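Local coordinates for protein N-acetylcysteine deacetylase (Bacillus subtilis, PDB 1YSJ) that probably catalyses the deacetylation of N-acetylcysteine to cysteine and acetate, as a hydrolase of the M20 peptidase family that binds two divalent metal ions per subunit, at residues D40-P45 and I103-N108; F49-T54 and A96-L101; F126-I131 and F151-A156; A156-A161 and E372-A377; G347-A352 and G360-M365. The protein carries 1 engineered substitution. All coordinates share one frame; numbering follows the deposited sequence.

Contact 1 (D40-P45 and I103-N108); sequences DLHEHP and IQEQTN
His42 and Glu105 meet through a direct hydrogen bond: NE2 of His42 donates to OE2 of Glu105 over 2.7 Å, with an N-H...O angle of 150°. The carboxylate receives it on the syn lone pair of OE2, and the oxygen sits at the ring's edge, slightly tilted from the imidazole plane. Ring and carboxylate planes stand 80° apart, so the two flat groups are nearly perpendicular. A second route runs through a water that donates to the backbone O of His42 (2.6 Å) and to OE1 of Glu105 (3.0 Å); this water also lies over one face of the imidazole. Both side chains place CG opposite their own backbone N (chi1 -173° in His42), and the glutamate, extended beyond CG, spans the distance between the loop 103-108 and the helix. Further out, Thr107 OG1 donates to Glu105 OE2 at 2.7 Å, on its anti side and somewhat out of the carboxylate plane, while Ser113 N bonds OE1. With an alanine at Glu105, His42 NE2 would probably lose its acceptor and the imidazole a restraint on its rotation. On the far side of the ring, ND1 of His42 bonds Asp125. This buried histidine-carboxylate pair joins the end of helix 28-43 to the loop between strand 91-97 and helix 124-139 within the M20 peptidase fold, the His42 side chain about 12 Å from a bound nickel ion.

Contact 2 (F49-T54 and A96-L101); sequences FQEVET and ADIDAL
Glu51 crosses Ile98 at a slant and lies alongside Asp99, pointing the same way as it does. Its aliphatic part does the packing: CB of Glu51 rests 3.8 Å from CD1 of Ile98. A bend at chi2 (90°) then turns the carboxylate along Asp99, bringing OE2 of Glu51 to 3.2 Å from CB of Asp99. The two carboxylate planes are 63° apart, and OE2 of Glu51 stays 4.6 Å from OD2 of Asp99. Each carboxylate has its own partners: Glu51 OE2 accepts from Phe49 N (2.9 Å, from above the carboxylate plane) and from Ala156 N, and OE1 bonds Thr77, while Asp99 bonds Ser48, Glu158 N and the ring of His124. Asp99 is thus a second-shell residue of the dinuclear nickel site, in the segment leaving strand 91-97, and Glu51 sits at the N-cap position of helix 52-64. An alanine in place of Glu51 would probably leave Phe49 N and Ala156 N without their shared acceptor and Thr77 without this bond. Thr54 and Ile98 run past one another head to tail, CG2 of Thr54 approaching CB of Ile98 to 4.1 Å. Thr54 OG1, bonded to Glu46, also receives a hydrogen bond from a water that donates to Ile98 O over 2.9 Å.

Contact 3 (F126-I131 and F151-A156); sequences FHTASI and FIFQPA
Ile131 reaches Phe151 and Phe153 with its CG2 methyl because chi1 (-60°) sets that branch opposite the backbone N, while CG1 is placed opposite the carbonyl carbon. Both phenylalanines have chi1 of -63°, which puts each CG opposite its own carbonyl carbon and lifts both rings from the strand toward the helix. The methyl serves both rings: Ile131 CG2 lies 3.7 Å from CD2 of Phe151, where it meets the ring edge near its plane, and 4.0 Å from CZ of Phe153, which it approaches obliquely. One methyl thus bridges the two rings. A helical turn earlier, Thr128 meets the same Phe153 in two ways. Its CG2 packs 4.0 Å from CD2 of Phe153, and its carbonyl O lies in the plane of that ring, at the edge, 3.7 Å from CE2. Thr128 turns its hydroxyl the other way, back to the carbonyl of His124 in the preceding turn, so that its methyl is the part offered to the ring. Every residue that touches is buried. The helix side of the interface extends over Ile94 and Ala96 of the neighbouring strand 91-97, against which Ile131 also packs. The axes of the two short segments approach to 9.9 Å and run nearly antiparallel, at 160° between their N-to-C directions. Such apolar packing is that of a beta-alpha-beta crossover: the parallel, neighbouring strands 91-97 and 148-154 are linked through helix 124-139, which begins at the nickel ligand His124 and packs along both strands in the alpha/beta catalytic domain of an M20 peptidase.

Contact 4 (A156-A161 and E372-A377); sequences AEEIAA and EWHHPA. With NI (nickel (II) ion), chain D.
Glu158 and His374 meet at a nickel ion that both of them bind. The loop that carries the glutamate starts at Ala156, whose O accepts from Ala161 N over 3.1 Å. Glu157 follows at the start of a type I turn that runs to Ala160. It does not bind the nickel directly: OE1 of Glu157 accepts a hydrogen bond of 2.7 Å from a water that is itself a metal ligand, which makes it a second-shell group. Glu158 is the metal ligand of this segment. A bend at chi2 (-69°) folds its chain, and the carboxylate grips the ion with both oxygens, OE1 and OE2 each 2.4 Å from the nickel. From the other segment comes His374, whose NE2 binds the nickel at 2.3 Å; it follows Trp373 within a type II turn from Glu372 to His375. OE1 of Glu158 lies at the edge of the imidazole, 3.3 Å from NE2 of His374, a closeness set by the shared metal and not by a hydrogen bond. Carboxylate and ring planes are 67° apart. Two waters, at 2.5 and 2.3 Å from the nickel, and Cys122 complete the shell. Cys122 also binds the second nickel, with His124 and His182, giving the dinuclear metal centre of this M20 family hydrolase.

Contact 5 (G347-A352 and G360-M365); sequences GGEDFA and GFFVWM
Strand 360-366 of the large mixed sheet is packed here by the turn that leads into the short helix 351-355, part of the core of the metal-binding M20 domain. Phe351 and Phe362 form the main contact, their side chains passing each other in opposite directions. The rings are oblique, with centroids 4.9 Å apart and planes at 40°. CD1 of Phe362 lies over one face of the Phe351 ring, offset toward its rim and 3.5 Å from CD2 of Phe351. Both residues hold CG opposite the backbone N, which turns each ring toward the other segment. Beyond the pair, Phe351 packs on Ile178, and Phe362 on His182, a nickel ligand. Glu349 crosses Phe362 at about a right angle, OE1 of Glu349 standing 4.0 Å from CZ of Phe362. The glutamate's main polar partner is Arg95, which forms a salt bridge with OE2 of Glu349. Within its own segment the same OE2 caps the turn, accepting from Phe351 N at 2.8 Å with an N-H...O angle of 160°, nearly in line with its C-O bond.

Overall arrangement
Along the chain contact 1 encloses contact 2, contact 3 follows, and contact 4 spans contact 5. Contacts 2, 3 and 5 reach the same mixed sheet: strands 91-97 and 148-154 are neighbours in it, and 360-366 lies further across. Contacts 2 and 3 are close, with centres about 9 Å apart, joined by Ala96 O to Gln154 N and by Asp97 to His127; contacts 3 and 4 share Ala156. Contacts 1 and 5 are the most distant pair, with centres about 23 Å apart and no touch. Contact 4 touches contact 1 through Gln106 and Pro376, and contact 5 through Glu157 and Glu349. Loops from distant parts of the sequence thus converge on the dinuclear nickel site beside the sheet.

Contact 1 (D40-P45 and I103-N108)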
# COMPACT_ATOMS: atom_id res chain seq x y z
N ASP A 40 -9.30 5.55 42.12
CA ASP A 40 -10.36 6.40 41.60
C ASP A 40 -10.06 6.82 40.16
O ASP A 40 -10.96 6.83 39.31
CB ASP A 40 -10.56 7.63 42.48
CG ASP A 40 -11.65 8.56 41.95
OD1 ASP A 40 -12.61 8.08 41.32
OD2 ASP A 40 -11.54 9.78 42.19
N LEU A 41 -8.81 7.17 39.88
CA LEU A 41 -8.38 7.53 38.54
C LEU A 41 -8.35 6.33 37.59
O LEU A 41 -8.82 6.43 36.45
CB LEU A 41 -7.00 8.20 38.58
CG LEU A 41 -6.86 9.46 39.45
CD1 LEU A 41 -5.45 9.99 39.31
CD2 LEU A 41 -7.88 10.55 39.11
N HIS A 42 -7.81 5.21 38.06
CA HIS A 42 -7.73 3.96 37.29
C HIS A 42 -9.12 3.46 36.90
O HIS A 42 -9.32 2.93 35.80
CB HIS A 42 -6.99 2.90 38.12
CG HIS A 42 -6.71 1.63 37.37
ND1 HIS A 42 -5.55 1.43 36.65
CD2 HIS A 42 -7.44 0.49 37.24
CE1 HIS A 42 -5.58 0.23 36.09
NE2 HIS A 42 -6.71 -0.36 36.44
N GLU A 43 -10.07 3.63 37.82
CA GLU A 43 -11.45 3.23 37.63
C GLU A 43 -12.19 4.13 36.64
O GLU A 43 -13.10 3.68 35.95
CB GLU A 43 -12.16 3.28 38.97
CG GLU A 43 -13.41 2.45 39.07
CD GLU A 43 -13.88 2.32 40.51
OE1 GLU A 43 -15.07 1.98 40.71
OE2 GLU A 43 -13.07 2.57 41.43
N HIS A 44 -11.80 5.41 36.60
CA HIS A 44 -12.43 6.39 35.72
C HIS A 44 -11.38 7.04 34.79
O HIS A 44 -11.09 8.23 34.91
CB HIS A 44 -13.17 7.45 36.54
CG HIS A 44 -14.15 6.88 37.51
ND1 HIS A 44 -15.32 6.26 37.12
CD2 HIS A 44 -14.13 6.83 38.87
CE1 HIS A 44 -15.98 5.86 38.19
NE2 HIS A 44 -15.28 6.20 39.26
N PRO A 45 -10.83 6.25 33.85
CA PRO A 45 -9.77 6.78 33.00
C PRO A 45 -10.31 7.67 31.89
O PRO A 45 -11.43 7.47 31.41
CB PRO A 45 -9.13 5.52 32.42
CG PRO A 45 -10.21 4.54 32.36
CD PRO A 45 -11.14 4.84 33.51
N ILE A 103 -7.69 1.41 25.16
CA ILE A 103 -7.54 -0.04 25.23
C ILE A 103 -8.53 -0.59 26.26
O ILE A 103 -8.74 0.02 27.31
CB ILE A 103 -6.09 -0.44 25.63
CG1 ILE A 103 -5.05 0.31 24.78
CG2 ILE A 103 -5.90 -1.95 25.52
CD1 ILE A 103 -3.66 0.35 25.39
N GLN A 104 -9.13 -1.74 25.95
CA GLN A 104 -10.02 -2.43 26.88
C GLN A 104 -9.21 -3.14 27.97
O GLN A 104 -8.33 -3.95 27.67
CB GLN A 104 -10.91 -3.44 26.12
CG GLN A 104 -11.77 -4.34 27.01
CD GLN A 104 -12.89 -3.60 27.71
OE1 GLN A 104 -13.65 -2.85 27.09
NE2 GLN A 104 -13.02 -3.82 29.02
N GLU A 105 -9.52 -2.82 29.22
CA GLU A 105 -8.83 -3.43 30.36
C GLU A 105 -9.16 -4.91 30.52
O GLU A 105 -10.33 -5.30 30.44
CB GLU A 105 -9.16 -2.66 31.65
CG GLU A 105 -8.45 -3.19 32.88
CD GLU A 105 -8.24 -2.14 33.94
OE1 GLU A 105 -8.79 -1.03 33.80
OE2 GLU A 105 -7.50 -2.42 34.91
N GLN A 106 -8.13 -5.72 30.75
CA GLN A 106 -8.27 -7.17 30.93
C GLN A 106 -7.64 -7.68 32.24
O GLN A 106 -7.16 -8.81 32.30
CB GLN A 106 -7.68 -7.92 29.74
CG GLN A 106 -8.46 -7.78 28.43
CD GLN A 106 -7.94 -8.72 27.34
OE1 GLN A 106 -7.25 -8.29 26.41
NE2 GLN A 106 -8.27 -10.00 27.46
N THR A 107 -7.67 -6.85 33.28
CA THR A 107 -7.03 -7.20 34.56
C THR A 107 -7.96 -7.95 35.52
O THR A 107 -7.49 -8.73 36.36
CB THR A 107 -6.52 -5.93 35.29
OG1 THR A 107 -7.60 -5.02 35.49
CG2 THR A 107 -5.41 -5.25 34.50
N ASN A 108 -9.26 -7.70 35.39
CA ASN A 108 -10.29 -8.21 36.31
C ASN A 108 -10.09 -7.76 37.77
O ASN A 108 -10.48 -8.46 38.70
CB ASN A 108 -10.43 -9.74 36.20
CG ASN A 108 -10.85 -10.20 34.81
OD1 ASN A 108 -10.37 -11.22 34.32
ND2 ASN A 108 -11.74 -9.45 34.17
O HOH W 1 -7.94 1.84 33.92

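Contact 2 (F49-T54 and A96-L101)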
# COMPACT_ATOMS: atom_id res chain seq x y z
N PHE A 49 -6.37 14.92 26.28
CA PHE A 49 -7.15 16.17 26.16
C PHE A 49 -8.63 16.06 26.56
O PHE A 49 -9.40 17.01 26.36
CB PHE A 49 -7.00 16.80 24.76
CG PHE A 49 -5.65 17.41 24.50
CD1 PHE A 49 -4.99 17.17 23.30
CD2 PHE A 49 -5.04 18.22 25.46
CE1 PHE A 49 -3.74 17.73 23.05
CE2 PHE A 49 -3.78 18.78 25.22
CZ PHE A 49 -3.13 18.54 24.01
N GLN A 50 -9.02 14.92 27.13
CA GLN A 50 -10.40 14.67 27.55
C GLN A 50 -10.47 14.39 29.05
O GLN A 50 -11.46 13.85 29.55
CB GLN A 50 -11.00 13.50 26.76
CG GLN A 50 -11.10 13.73 25.26
CD GLN A 50 -11.92 12.66 24.56
OE1 GLN A 50 -13.14 12.55 24.77
NE2 GLN A 50 -11.27 11.88 23.69
N GLU A 51 -9.41 14.78 29.76
CA GLU A 51 -9.27 14.52 31.19
C GLU A 51 -9.98 15.57 32.03
O GLU A 51 -9.38 16.24 32.87
CB GLU A 51 -7.78 14.42 31.59
CG GLU A 51 -6.88 13.68 30.60
CD GLU A 51 -6.27 14.60 29.53
OE1 GLU A 51 -6.75 15.74 29.34
OE2 GLU A 51 -5.29 14.18 28.88
N VAL A 52 -11.28 15.71 31.79
CA VAL A 52 -12.12 16.69 32.48
C VAL A 52 -12.31 16.33 33.95
O VAL A 52 -12.08 17.16 34.84
CB VAL A 52 -13.49 16.87 31.76
CG1 VAL A 52 -14.39 17.86 32.49
CG2 VAL A 52 -13.27 17.31 30.31
N GLU A 53 -12.72 15.09 34.21
CA GLU A 53 -13.00 14.63 35.56
C GLU A 53 -11.72 14.40 36.36
O GLU A 53 -11.70 14.64 37.57
CB GLU A 53 -13.83 13.34 35.53
CG GLU A 53 -15.27 13.53 35.03
CD GLU A 53 -16.02 14.61 35.79
OE1 GLU A 53 -16.07 14.55 37.04
OE2 GLU A 53 -16.57 15.52 35.14
N THR A 54 -10.67 13.95 35.68
CA THR A 54 -9.36 13.75 36.28
C THR A 54 -8.80 15.08 36.79
O THR A 54 -8.34 15.18 37.93
CB THR A 54 -8.38 13.08 35.28
OG1 THR A 54 -9.00 11.92 34.71
CG2 THR A 54 -7.09 12.67 35.96
N ALA A 96 3.85 15.05 36.45
CA ALA A 96 3.12 13.79 36.27
C ALA A 96 2.20 13.90 35.05
O ALA A 96 1.68 14.97 34.75
CB ALA A 96 2.31 13.45 37.51
N ASP A 97 2.01 12.78 34.35
CA ASP A 97 1.07 12.71 33.22
C ASP A 97 -0.26 12.11 33.65
O ASP A 97 -0.29 11.20 34.47
CB ASP A 97 1.67 11.94 32.04
CG ASP A 97 2.57 10.78 32.47
OD1 ASP A 97 2.48 10.33 33.64
OD2 ASP A 97 3.37 10.32 31.64
N ILE A 98 -1.37 12.62 33.10
CA ILE A 98 -2.70 12.27 33.62
C ILE A 98 -3.64 11.50 32.67
O ILE A 98 -4.75 11.14 33.07
CB ILE A 98 -3.44 13.52 34.21
CG1 ILE A 98 -3.83 14.51 33.11
CG2 ILE A 98 -2.58 14.19 35.28
CD1 ILE A 98 -4.78 15.62 33.57
N ASP A 99 -3.21 11.27 31.43
CA ASP A 99 -4.07 10.66 30.40
C ASP A 99 -3.98 9.13 30.30
O ASP A 99 -2.93 8.54 30.57
CB ASP A 99 -3.83 11.30 29.03
CG ASP A 99 -2.40 11.11 28.52
OD1 ASP A 99 -1.45 10.99 29.33
OD2 ASP A 99 -2.23 11.09 27.28
N ALA A 100 -5.08 8.49 29.91
CA ALA A 100 -5.15 7.04 29.72
C ALA A 100 -5.14 6.66 28.24
O ALA A 100 -4.81 7.48 27.38
CB ALA A 100 -6.38 6.50 30.41
N LEU A 101 -5.51 5.41 27.94
CA LEU A 101 -5.38 4.86 26.59
C LEU A 101 -6.64 4.18 26.05
O LEU A 101 -7.42 3.64 26.83
CB LEU A 101 -4.21 3.87 26.53
CG LEU A 101 -2.82 4.49 26.50
CD1 LEU A 101 -1.79 3.50 27.03
CD2 LEU A 101 -2.44 4.99 25.09
O HOH W 2 -7.33 9.92 33.08

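Contact 3 (F126-I131 and F151-A156)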
# COMPACT_ATOMS: atom_id res chain seq x y z
N PHE A 126 -1.05 6.02 38.64
CA PHE A 126 0.04 5.91 39.62
C PHE A 126 0.94 7.15 39.68
O PHE A 126 1.22 7.64 40.77
CB PHE A 126 0.87 4.64 39.37
CG PHE A 126 2.21 4.64 40.06
CD1 PHE A 126 2.30 4.39 41.43
CD2 PHE A 126 3.38 4.86 39.35
CE1 PHE A 126 3.53 4.39 42.08
CE2 PHE A 126 4.62 4.86 39.98
CZ PHE A 126 4.70 4.62 41.35
N HIS A 127 1.40 7.64 38.53
CA HIS A 127 2.25 8.83 38.49
C HIS A 127 1.56 10.01 39.15
O HIS A 127 2.16 10.71 39.97
CB HIS A 127 2.64 9.22 37.06
CG HIS A 127 3.39 8.16 36.32
ND1 HIS A 127 3.37 8.06 34.94
CD2 HIS A 127 4.16 7.14 36.76
CE1 HIS A 127 4.11 7.03 34.57
NE2 HIS A 127 4.59 6.45 35.65
N THR A 128 0.29 10.22 38.79
CA THR A 128 -0.53 11.31 39.32
C THR A 128 -0.70 11.23 40.84
O THR A 128 -0.38 12.19 41.54
CB THR A 128 -1.91 11.37 38.60
OG1 THR A 128 -1.71 11.69 37.22
CG2 THR A 128 -2.83 12.42 39.24
N ALA A 129 -1.18 10.09 41.33
CA ALA A 129 -1.38 9.90 42.77
C ALA A 129 -0.08 10.07 43.58
O ALA A 129 -0.10 10.68 44.64
CB ALA A 129 -2.01 8.54 43.05
N SER A 130 1.03 9.55 43.05
CA SER A 130 2.36 9.69 43.67
C SER A 130 2.76 11.15 43.84
O SER A 130 3.18 11.55 44.93
CB SER A 130 3.43 8.98 42.84
OG SER A 130 3.29 7.57 42.93
N ILE A 131 2.64 11.93 42.77
CA ILE A 131 3.05 13.33 42.76
C ILE A 131 2.09 14.22 43.57
O ILE A 131 2.47 15.30 44.04
CB ILE A 131 3.31 13.85 41.31
CG1 ILE A 131 4.41 13.04 40.61
CG2 ILE A 131 3.66 15.34 41.27
CD1 ILE A 131 5.71 12.89 41.42
N PHE A 151 4.13 22.09 40.57
CA PHE A 151 3.65 20.76 40.18
C PHE A 151 2.86 20.83 38.87
O PHE A 151 1.95 21.65 38.71
CB PHE A 151 2.80 20.13 41.29
CG PHE A 151 3.57 19.89 42.55
CD1 PHE A 151 3.71 20.90 43.50
CD2 PHE A 151 4.16 18.65 42.79
CE1 PHE A 151 4.43 20.68 44.67
CE2 PHE A 151 4.88 18.43 43.96
CZ PHE A 151 5.02 19.44 44.90
N ILE A 152 3.24 19.96 37.95
CA ILE A 152 2.66 19.92 36.61
C ILE A 152 1.93 18.60 36.41
O ILE A 152 2.54 17.53 36.37
CB ILE A 152 3.77 20.11 35.52
CG1 ILE A 152 4.46 21.46 35.70
CG2 ILE A 152 3.19 19.97 34.11
CD1 ILE A 152 5.75 21.60 34.93
N PHE A 153 0.61 18.68 36.31
CA PHE A 153 -0.20 17.52 35.99
C PHE A 153 -0.62 17.67 34.53
O PHE A 153 -1.56 18.39 34.20
CB PHE A 153 -1.38 17.38 36.96
CG PHE A 153 -0.95 17.14 38.39
CD1 PHE A 153 -0.73 18.21 39.26
CD2 PHE A 153 -0.73 15.85 38.86
CE1 PHE A 153 -0.32 18.00 40.57
CE2 PHE A 153 -0.32 15.62 40.18
CZ PHE A 153 -0.11 16.71 41.03
N GLN A 154 0.12 16.99 33.67
CA GLN A 154 0.12 17.25 32.25
C GLN A 154 -0.85 16.35 31.47
O GLN A 154 -0.81 15.12 31.62
CB GLN A 154 1.54 17.07 31.71
CG GLN A 154 1.66 17.18 30.20
CD GLN A 154 2.84 16.42 29.64
OE1 GLN A 154 3.99 16.65 30.04
NE2 GLN A 154 2.57 15.51 28.70
N PRO A 155 -1.70 16.95 30.62
CA PRO A 155 -2.57 16.14 29.77
C PRO A 155 -1.81 15.62 28.56
O PRO A 155 -0.72 16.10 28.27
CB PRO A 155 -3.63 17.15 29.31
CG PRO A 155 -2.89 18.45 29.27
CD PRO A 155 -1.87 18.40 30.38
N ALA A 156 -2.37 14.62 27.88
CA ALA A 156 -1.97 14.26 26.52
C ALA A 156 -0.49 13.86 26.32
O ALA A 156 0.13 14.26 25.32
CB ALA A 156 -2.36 15.39 25.55

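Contact 4 (A156-A161 and E372-A377)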
# COMPACT_ATOMS: atom_id res chain seq x y z
N ALA A 156 -2.37 14.62 27.88
CA ALA A 156 -1.97 14.26 26.52
C ALA A 156 -0.49 13.86 26.32
O ALA A 156 0.13 14.26 25.32
CB ALA A 156 -2.36 15.39 25.55
N GLU A 157 0.06 13.08 27.24
CA GLU A 157 1.40 12.52 27.05
C GLU A 157 1.38 11.47 25.94
O GLU A 157 2.29 11.40 25.12
CB GLU A 157 1.93 11.90 28.35
CG GLU A 157 3.40 11.46 28.31
CD GLU A 157 3.62 10.11 27.62
OE1 GLU A 157 2.75 9.21 27.73
OE2 GLU A 157 4.67 9.95 26.96
N GLU A 158 0.31 10.67 25.91
CA GLU A 158 0.23 9.55 24.99
C GLU A 158 0.21 9.96 23.52
O GLU A 158 0.56 9.16 22.65
CB GLU A 158 -0.97 8.65 25.33
CG GLU A 158 -0.91 8.02 26.72
CD GLU A 158 0.19 6.97 26.88
OE1 GLU A 158 0.88 6.63 25.89
OE2 GLU A 158 0.36 6.47 28.00
N ILE A 159 -0.19 11.19 23.24
CA ILE A 159 -0.17 11.70 21.86
C ILE A 159 0.91 12.75 21.66
O ILE A 159 0.95 13.43 20.62
CB ILE A 159 -1.56 12.20 21.40
CG1 ILE A 159 -2.09 13.29 22.35
CG2 ILE A 159 -2.54 11.03 21.29
CD1 ILE A 159 -3.20 14.14 21.77
N ALA A 160 1.78 12.88 22.66
CA ALA A 160 2.94 13.78 22.63
C ALA A 160 2.57 15.24 22.36
O ALA A 160 3.30 15.96 21.67
CB ALA A 160 3.99 13.28 21.61
N ALA A 161 1.46 15.68 22.95
CA ALA A 161 0.93 17.01 22.67
C ALA A 161 0.82 17.90 23.91
O ALA A 161 0.79 19.12 23.81
CB ALA A 161 -0.40 16.90 21.96
N GLU A 372 4.24 -5.34 30.19
CA GLU A 372 4.86 -4.10 29.76
C GLU A 372 3.80 -3.01 29.51
O GLU A 372 2.59 -3.30 29.46
CB GLU A 372 5.74 -4.32 28.53
CG GLU A 372 5.06 -4.94 27.33
CD GLU A 372 6.03 -5.33 26.22
OE1 GLU A 372 7.11 -5.88 26.54
OE2 GLU A 372 5.72 -5.08 25.04
N TRP A 373 4.25 -1.77 29.37
CA TRP A 373 3.35 -0.65 29.12
C TRP A 373 2.40 -0.95 27.96
O TRP A 373 2.80 -1.57 26.96
CB TRP A 373 4.14 0.63 28.82
CG TRP A 373 5.15 1.02 29.88
CD1 TRP A 373 5.02 0.90 31.24
CD2 TRP A 373 6.43 1.62 29.65
NE1 TRP A 373 6.15 1.38 31.87
CE2 TRP A 373 7.03 1.83 30.92
CE3 TRP A 373 7.13 2.01 28.51
CZ2 TRP A 373 8.30 2.40 31.07
CZ3 TRP A 373 8.40 2.58 28.66
CH2 TRP A 373 8.96 2.77 29.93
N HIS A 374 1.14 -0.53 28.12
CA HIS A 374 0.10 -0.61 27.08
C HIS A 374 -0.60 -1.97 26.95
O HIS A 374 -1.55 -2.12 26.18
CB HIS A 374 0.62 -0.14 25.72
CG HIS A 374 0.89 1.34 25.66
ND1 HIS A 374 0.58 2.11 24.56
CD2 HIS A 374 1.43 2.18 26.57
CE1 HIS A 374 0.93 3.36 24.79
NE2 HIS A 374 1.45 3.43 26.00
N HIS A 375 -0.14 -2.96 27.71
CA HIS A 375 -0.79 -4.26 27.72
C HIS A 375 -2.13 -4.17 28.44
O HIS A 375 -2.24 -3.48 29.45
CB HIS A 375 0.12 -5.30 28.40
CG HIS A 375 -0.27 -6.71 28.12
ND1 HIS A 375 0.35 -7.48 27.15
CD2 HIS A 375 -1.21 -7.51 28.67
CE1 HIS A 375 -0.20 -8.68 27.12
NE2 HIS A 375 -1.15 -8.72 28.04
N PRO A 376 -3.18 -4.83 27.91
CA PRO A 376 -4.49 -4.91 28.58
C PRO A 376 -4.45 -5.42 30.03
O PRO A 376 -5.31 -5.04 30.83
CB PRO A 376 -5.27 -5.90 27.70
CG PRO A 376 -4.65 -5.79 26.36
CD PRO A 376 -3.19 -5.52 26.60
N ALA A 377 -3.46 -6.25 30.36
CA ALA A 377 -3.34 -6.83 31.70
C ALA A 377 -2.27 -6.13 32.55
O ALA A 377 -1.88 -6.62 33.61
CB ALA A 377 -3.05 -8.33 31.62
NI NI D . 2.22 5.16 27.25
O HOH W 3 3.83 6.75 28.26
O HOH W 4 4.37 4.92 26.36

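Contact 5 (G347-A352 and G360-M365)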
# COMPACT_ATOMS: atom_id res chain seq x y z
N GLY A 347 10.95 3.73 23.55
CA GLY A 347 9.79 4.61 23.49
C GLY A 347 10.14 6.08 23.62
O GLY A 347 11.25 6.43 24.02
N GLY A 348 9.19 6.94 23.27
CA GLY A 348 9.37 8.38 23.35
C GLY A 348 8.47 8.97 24.42
O GLY A 348 7.36 8.50 24.64
N GLU A 349 8.97 10.00 25.10
CA GLU A 349 8.22 10.66 26.16
C GLU A 349 8.27 12.16 25.90
O GLU A 349 9.33 12.70 25.61
CB GLU A 349 8.81 10.32 27.52
CG GLU A 349 7.81 9.78 28.55
CD GLU A 349 6.98 10.87 29.23
OE1 GLU A 349 6.22 10.54 30.17
OE2 GLU A 349 7.08 12.05 28.84
N ASP A 350 7.12 12.84 26.00
CA ASP A 350 7.09 14.27 25.71
C ASP A 350 7.71 15.14 26.81
O ASP A 350 7.87 16.34 26.64
CB ASP A 350 5.71 14.75 25.22
CG ASP A 350 4.67 14.86 26.32
OD1 ASP A 350 4.84 14.34 27.44
OD2 ASP A 350 3.63 15.48 26.03
N PHE A 351 8.09 14.49 27.92
CA PHE A 351 8.92 15.12 28.94
C PHE A 351 10.21 15.67 28.33
O PHE A 351 10.77 16.65 28.83
CB PHE A 351 9.23 14.11 30.06
CG PHE A 351 10.02 14.69 31.21
CD1 PHE A 351 9.37 15.34 32.25
CD2 PHE A 351 11.41 14.58 31.25
CE1 PHE A 351 10.09 15.89 33.32
CE2 PHE A 351 12.14 15.12 32.32
CZ PHE A 351 11.48 15.77 33.35
N ALA A 352 10.67 15.03 27.25
CA ALA A 352 11.88 15.45 26.52
C ALA A 352 11.79 16.88 25.99
O ALA A 352 12.80 17.59 25.91
CB ALA A 352 12.16 14.49 25.38
N GLY A 360 16.93 19.01 33.22
CA GLY A 360 15.94 18.08 33.76
C GLY A 360 16.47 16.70 34.08
O GLY A 360 17.54 16.30 33.60
N PHE A 361 15.72 15.97 34.90
CA PHE A 361 16.05 14.59 35.23
C PHE A 361 14.80 13.70 35.30
O PHE A 361 13.83 14.02 35.99
CB PHE A 361 16.83 14.51 36.55
CG PHE A 361 17.83 13.40 36.60
CD1 PHE A 361 19.13 13.60 36.14
CD2 PHE A 361 17.47 12.15 37.10
CE1 PHE A 361 20.06 12.57 36.18
CE2 PHE A 361 18.41 11.11 37.14
CZ PHE A 361 19.70 11.32 36.68
N PHE A 362 14.84 12.59 34.58
CA PHE A 362 13.73 11.66 34.48
C PHE A 362 14.18 10.29 34.96
O PHE A 362 15.18 9.76 34.47
CB PHE A 362 13.27 11.60 33.02
CG PHE A 362 11.91 10.96 32.82
CD1 PHE A 362 10.75 11.68 33.07
CD2 PHE A 362 11.81 9.66 32.34
CE1 PHE A 362 9.49 11.10 32.86
CE2 PHE A 362 10.57 9.07 32.13
CZ PHE A 362 9.41 9.79 32.38
N VAL A 363 13.45 9.71 35.90
CA VAL A 363 13.85 8.42 36.49
C VAL A 363 12.84 7.29 36.27
O VAL A 363 11.64 7.54 36.06
CB VAL A 363 14.15 8.54 38.01
CG1 VAL A 363 15.32 9.47 38.26
CG2 VAL A 363 12.91 9.01 38.79
N TRP A 364 13.33 6.05 36.31
CA TRP A 364 12.46 4.88 36.36
C TRP A 364 12.01 4.65 37.80
O TRP A 364 12.83 4.66 38.72
CB TRP A 364 13.17 3.61 35.87
CG TRP A 364 13.64 3.59 34.43
CD1 TRP A 364 14.80 3.02 33.97
CD2 TRP A 364 12.96 4.11 33.27
NE1 TRP A 364 14.89 3.16 32.61
CE2 TRP A 364 13.78 3.83 32.15
CE3 TRP A 364 11.76 4.79 33.07
CZ2 TRP A 364 13.43 4.20 30.85
CZ3 TRP A 364 11.41 5.17 31.77
CH2 TRP A 364 12.25 4.87 30.68
N MSE A 365 10.71 4.45 37.99
CA MSE A 365 10.18 4.06 39.29
C MSE A 365 9.81 2.57 39.26
O MSE A 365 8.87 2.18 38.57
CB MSE A 365 8.96 4.92 39.65
CG MSE A 365 8.44 4.76 41.09
SE MSE A 365 9.75 5.14 42.50
CE MSE A 365 10.30 6.98 41.98